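Local coordinates for protein phospholipase C beta (Meleagris gallopavo, PDB 1JAD) that belongs to the phospholipase C beta family and contributes here its C-terminal region, an elongated, almost wholly helical coiled-coil domain that associates as a two-chain assembly, at residues Leu143-Met154 against Leu167-Glu178. Numbering follows the deposited sequence.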
loop_
_atom_site.group_PDB
_atom_site.type_symbol
_atom_site.label_atom_id
_atom_site.label_comp_id
_atom_site.label_asym_id
_atom_site.label_seq_id
_atom_site.Cartn_x
_atom_site.Cartn_y
_atom_site.Cartn_z
ATOM N N LEU A 143 -29.935 1.105 24.985
ATOM C CA LEU A 143 -30.894 2.182 24.804
ATOM C C LEU A 143 -32.325 1.705 24.746
ATOM O O LEU A 143 -33.217 2.305 25.352
ATOM C CB LEU A 143 -30.567 2.971 23.539
ATOM C CG LEU A 143 -29.381 3.929 23.634
ATOM C CD1 LEU A 143 -29.224 4.661 22.305
ATOM C CD2 LEU A 143 -29.641 4.929 24.753
ATOM N N GLU A 144 -32.541 0.603 24.040
ATOM C CA GLU A 144 -33.878 0.077 23.884
ATOM C C GLU A 144 -34.339 -0.634 25.154
ATOM O O GLU A 144 -35.542 -0.710 25.446
ATOM C CB GLU A 144 -33.904 -0.829 22.656
ATOM C CG GLU A 144 -35.260 -0.892 21.996
ATOM C CD GLU A 144 -36.153 -1.826 22.723
ATOM O OE1 GLU A 144 -37.386 -1.759 22.528
ATOM O OE2 GLU A 144 -35.589 -2.648 23.477
ATOM N N ALA A 145 -33.374 -1.124 25.931
ATOM C CA ALA A 145 -33.677 -1.782 27.194
ATOM C C ALA A 145 -34.159 -0.712 28.160
ATOM O O ALA A 145 -35.124 -0.920 28.897
ATOM C CB ALA A 145 -32.436 -2.444 27.750
ATOM N N LYS A 146 -33.465 0.426 28.158
ATOM C CA LYS A 146 -33.806 1.559 29.020
ATOM C C LYS A 146 -35.216 2.035 28.658
ATOM O O LYS A 146 -36.044 2.318 29.531
ATOM C CB LYS A 146 -32.825 2.722 28.799
ATOM C CG LYS A 146 -31.349 2.385 28.959
ATOM C CD LYS A 146 -31.051 1.816 30.336
ATOM C CE LYS A 146 -29.556 1.574 30.514
ATOM N NZ LYS A 146 -28.788 2.849 30.383
ATOM N N ARG A 147 -35.477 2.112 27.356
ATOM C CA ARG A 147 -36.776 2.546 26.859
ATOM C C ARG A 147 -37.878 1.695 27.478
ATOM O O ARG A 147 -38.809 2.237 28.091
ATOM C CB ARG A 147 -36.832 2.429 25.334
ATOM C CG ARG A 147 -38.006 3.147 24.687
ATOM C CD ARG A 147 -38.099 2.759 23.218
ATOM N NE ARG A 147 -38.547 1.377 23.059
ATOM C CZ ARG A 147 -39.822 1.001 23.127
ATOM N NH1 ARG A 147 -40.764 1.913 23.348
ATOM N NH2 ARG A 147 -40.159 -0.277 22.982
ATOM N N LEU A 148 -37.778 0.370 27.332
ATOM C CA LEU A 148 -38.796 -0.514 27.898
ATOM C C LEU A 148 -38.994 -0.241 29.382
ATOM O O LEU A 148 -40.126 -0.143 29.856
ATOM C CB LEU A 148 -38.438 -2.005 27.743
ATOM C CG LEU A 148 -38.648 -2.855 26.487
ATOM C CD1 LEU A 148 -40.020 -2.553 25.918
ATOM C CD2 LEU A 148 -37.607 -2.574 25.468
ATOM N N ASP A 149 -37.883 -0.139 30.111
ATOM C CA ASP A 149 -37.921 0.095 31.553
ATOM C C ASP A 149 -38.554 1.446 31.915
ATOM O O ASP A 149 -39.353 1.530 32.852
ATOM C CB ASP A 149 -36.507 -0.012 32.134
ATOM C CG ASP A 149 -36.497 -0.008 33.655
ATOM O OD1 ASP A 149 -36.600 1.080 34.267
ATOM O OD2 ASP A 149 -36.407 -1.108 34.246
ATOM N N ARG A 150 -38.210 2.499 31.176
ATOM C CA ARG A 150 -38.797 3.800 31.457
ATOM C C ARG A 150 -40.307 3.718 31.290
ATOM O O ARG A 150 -41.055 4.291 32.083
ATOM C CB ARG A 150 -38.218 4.857 30.526
ATOM C CG ARG A 150 -36.775 5.217 30.824
ATOM C CD ARG A 150 -36.175 5.949 29.636
ATOM N NE ARG A 150 -34.750 6.239 29.784
ATOM C CZ ARG A 150 -33.969 6.602 28.771
ATOM N NH1 ARG A 150 -34.480 6.715 27.544
ATOM N NH2 ARG A 150 -32.682 6.848 28.974
ATOM N N ILE A 151 -40.760 3.004 30.262
ATOM C CA ILE A 151 -42.195 2.855 30.038
ATOM C C ILE A 151 -42.806 2.101 31.209
ATOM O O ILE A 151 -43.776 2.562 31.813
ATOM C CB ILE A 151 -42.504 2.058 28.755
ATOM C CG1 ILE A 151 -42.093 2.852 27.514
ATOM C CG2 ILE A 151 -43.978 1.698 28.717
ATOM C CD1 ILE A 151 -42.814 4.145 27.340
ATOM N N GLN A 152 -42.236 0.938 31.525
ATOM C CA GLN A 152 -42.723 0.112 32.632
ATOM C C GLN A 152 -42.905 0.959 33.897
ATOM O O GLN A 152 -44.020 1.103 34.392
ATOM C CB GLN A 152 -41.751 -1.047 32.890
ATOM C CG GLN A 152 -42.248 -2.089 33.881
ATOM C CD GLN A 152 -41.349 -3.326 33.952
ATOM O OE1 GLN A 152 -40.145 -3.223 34.217
ATOM N NE2 GLN A 152 -41.936 -4.504 33.721
ATOM N N VAL A 153 -41.819 1.527 34.412
ATOM C CA VAL A 153 -41.883 2.370 35.600
ATOM C C VAL A 153 -42.962 3.453 35.467
ATOM O O VAL A 153 -43.665 3.772 36.427
ATOM C CB VAL A 153 -40.522 3.062 35.863
ATOM C CG1 VAL A 153 -40.679 4.160 36.909
ATOM C CG2 VAL A 153 -39.512 2.044 36.352
HETATM N N MSE A 154 -43.099 4.008 34.270
HETATM C CA MSE A 154 -44.080 5.061 34.036
HETATM C C MSE A 154 -45.524 4.580 34.208
HETATM O O MSE A 154 -46.261 5.107 35.051
HETATM C CB MSE A 154 -43.862 5.673 32.634
HETATM C CG MSE A 154 -44.728 6.889 32.312
HETATM SE SE MSE A 154 -46.430 6.527 31.774
HETATM C CE MSE A 154 -46.134 6.055 30.060
ATOM N N LEU A 167 -46.420 10.621 27.859
ATOM C CA LEU A 167 -45.156 10.161 28.404
ATOM C C LEU A 167 -44.508 9.087 27.509
ATOM O O LEU A 167 -43.287 9.058 27.356
ATOM C CB LEU A 167 -45.367 9.646 29.830
ATOM C CG LEU A 167 -45.898 10.687 30.833
ATOM C CD1 LEU A 167 -46.068 10.054 32.216
ATOM C CD2 LEU A 167 -44.941 11.866 30.899
ATOM N N LYS A 168 -45.317 8.208 26.919
ATOM C CA LYS A 168 -44.780 7.198 26.020
ATOM C C LYS A 168 -44.146 7.904 24.836
ATOM O O LYS A 168 -43.007 7.608 24.457
ATOM C CB LYS A 168 -45.876 6.263 25.502
ATOM C CG LYS A 168 -46.226 5.104 26.411
ATOM C CD LYS A 168 -47.252 4.190 25.742
ATOM C CE LYS A 168 -47.583 2.995 26.629
ATOM N NZ LYS A 168 -48.681 2.145 26.096
ATOM N N LYS A 169 -44.887 8.828 24.235
ATOM C CA LYS A 169 -44.353 9.555 23.097
ATOM C C LYS A 169 -43.032 10.230 23.419
ATOM O O LYS A 169 -42.106 10.215 22.602
ATOM C CB LYS A 169 -45.350 10.598 22.583
ATOM C CG LYS A 169 -46.460 10.002 21.717
ATOM C CD LYS A 169 -47.322 11.085 21.081
ATOM C CE LYS A 169 -48.182 10.516 19.946
ATOM N NZ LYS A 169 -49.098 9.433 20.397
ATOM N N GLU A 170 -42.929 10.816 24.608
ATOM C CA GLU A 170 -41.692 11.486 24.973
ATOM C C GLU A 170 -40.573 10.486 25.164
ATOM O O GLU A 170 -39.458 10.721 24.731
ATOM C CB GLU A 170 -41.868 12.313 26.244
ATOM C CG GLU A 170 -42.812 13.487 26.087
ATOM C CD GLU A 170 -42.889 14.325 27.344
ATOM O OE1 GLU A 170 -43.742 15.234 27.393
ATOM O OE2 GLU A 170 -42.091 14.079 28.278
ATOM N N ILE A 171 -40.866 9.369 25.816
ATOM C CA ILE A 171 -39.852 8.344 26.026
ATOM C C ILE A 171 -39.454 7.729 24.670
ATOM O O ILE A 171 -38.276 7.717 24.304
ATOM C CB ILE A 171 -40.376 7.255 26.992
ATOM C CG1 ILE A 171 -40.678 7.886 28.351
ATOM C CG2 ILE A 171 -39.342 6.143 27.157
ATOM C CD1 ILE A 171 -41.327 6.929 29.346
ATOM N N ASN A 172 -40.432 7.242 23.913
ATOM C CA ASN A 172 -40.131 6.657 22.611
ATOM C C ASN A 172 -39.341 7.625 21.756
ATOM O O ASN A 172 -38.382 7.240 21.102
ATOM C CB ASN A 172 -41.415 6.272 21.884
ATOM C CG ASN A 172 -42.157 5.178 22.590
ATOM O OD1 ASN A 172 -41.609 4.105 22.820
ATOM N ND2 ASN A 172 -43.413 5.436 22.945
ATOM N N ASN A 173 -39.759 8.883 21.766
ATOM C CA ASN A 173 -39.093 9.934 21.002
ATOM C C ASN A 173 -37.629 10.015 21.398
ATOM O O ASN A 173 -36.740 10.062 20.544
ATOM C CB ASN A 173 -39.759 11.273 21.284
ATOM C CG ASN A 173 -39.028 12.426 20.647
ATOM O OD1 ASN A 173 -39.407 13.589 20.823
ATOM N ND2 ASN A 173 -37.973 12.118 19.895
ATOM N N SER A 174 -37.396 10.044 22.705
ATOM C CA SER A 174 -36.053 10.097 23.262
ATOM C C SER A 174 -35.186 8.994 22.668
ATOM O O SER A 174 -34.117 9.255 22.119
ATOM C CB SER A 174 -36.120 9.919 24.789
ATOM O OG SER A 174 -34.832 9.642 25.344
ATOM N N HIS A 175 -35.670 7.761 22.799
ATOM C CA HIS A 175 -34.979 6.571 22.327
ATOM C C HIS A 175 -34.493 6.659 20.891
ATOM O O HIS A 175 -33.296 6.564 20.620
ATOM C CB HIS A 175 -35.889 5.353 22.465
ATOM C CG HIS A 175 -35.338 4.121 21.813
ATOM N ND1 HIS A 175 -34.182 3.505 22.246
ATOM C CD2 HIS A 175 -35.757 3.420 20.731
ATOM C CE1 HIS A 175 -33.915 2.478 21.459
ATOM N NE2 HIS A 175 -34.855 2.404 20.533
ATOM N N ILE A 176 -35.433 6.821 19.969
ATOM C CA ILE A 176 -35.095 6.916 18.562
ATOM C C ILE A 176 -34.006 7.945 18.321
ATOM O O ILE A 176 -32.991 7.643 17.696
ATOM C CB ILE A 176 -36.331 7.278 17.717
ATOM C CG1 ILE A 176 -37.370 6.163 17.826
ATOM C CG2 ILE A 176 -35.940 7.461 16.272
ATOM C CD1 ILE A 176 -38.632 6.366 16.991
ATOM N N GLN A 177 -34.194 9.160 18.825
ATOM C CA GLN A 177 -33.190 10.198 18.598
ATOM C C GLN A 177 -31.887 9.898 19.294
ATOM O O GLN A 177 -30.813 10.154 18.763
ATOM C CB GLN A 177 -33.702 11.568 19.041
ATOM C CG GLN A 177 -34.977 11.978 18.342
ATOM C CD GLN A 177 -35.132 13.472 18.286
ATOM O OE1 GLN A 177 -36.172 13.992 17.870
ATOM N NE2 GLN A 177 -34.083 14.183 18.686
ATOM N N GLU A 178 -31.968 9.342 20.486
ATOM C CA GLU A 178 -30.737 9.036 21.181
ATOM C C GLU A 178 -29.918 7.962 20.443
ATOM O O GLU A 178 -28.680 8.022 20.487
ATOM C CB GLU A 178 -31.023 8.615 22.620
ATOM C CG GLU A 178 -29.769 8.486 23.454
ATOM C CD GLU A 178 -30.065 8.272 24.924
ATOM O OE1 GLU A 178 -29.101 8.155 25.711
ATOM O OE2 GLU A 178 -31.260 8.219 25.289
HETATM O O HOH W 1 -33.844 5.173 25.163
#
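An antiparallel coiled-coil hairpin is formed where helix 75-155 turns back into helix 161-245, and its interface is carried here by Ile171, His175, Arg147 and Met154. The segment axes approach to 9.7 Å and run antiparallel at 174°, close enough for side chains to interlock. Ile171 is the knob: it enters a hole formed by Arg147, Arg150, Ile151 and Met154, its CD1 lying 3.7 Å from Ile151 CD1. A branched aliphatic chain suits this place because CG2 can rest against Arg150 CB while CD1 reaches Ile151. Toward the turn, Met154, modelled as selenomethionine, wraps its CG, SE and CE around Leu167, with CG 3.4 Å from Leu167 CD1; CE also meets CG of Lys168, so the aliphatic stem of that lysine adds apolar surface.

Beyond Ile171 the interface turns polar around His175 and Arg147. With CG anti to the backbone N (chi1 171°), His175 sends its ring across to the opposite helix, where Arg147 CD packs 3.4 Å from His175 CG and Arg147 NE lies over one ring face. A water donates to Leu143 O at 2.9 Å and, in the plane of the ring, makes a weak bond with His175 ND1. A turn at chi3 (71°) brings the Arg147 guanidinium to Glu144, whose OE1 lies in its plane, 3.2 Å from Arg147 NH2 in a salt bridge, with a weaker bond from NE; NH2 meets OE1 on the anti side of the carboxylate. Arg147 NH1 donates to Asn172 OD1, though the modelled separation is doubtfully short. Farther on, Leu143 CD2 packs 3.4 Å from Glu178 CD. His89 of the second subunit adds a weak bond to Glu144 OE1. The interface thus passes from apolar interlocking to mixed chemistry, where Glu144 probably offsets the buried arginine's charge and a water weakly bridges His175 ND1 and Leu143 O.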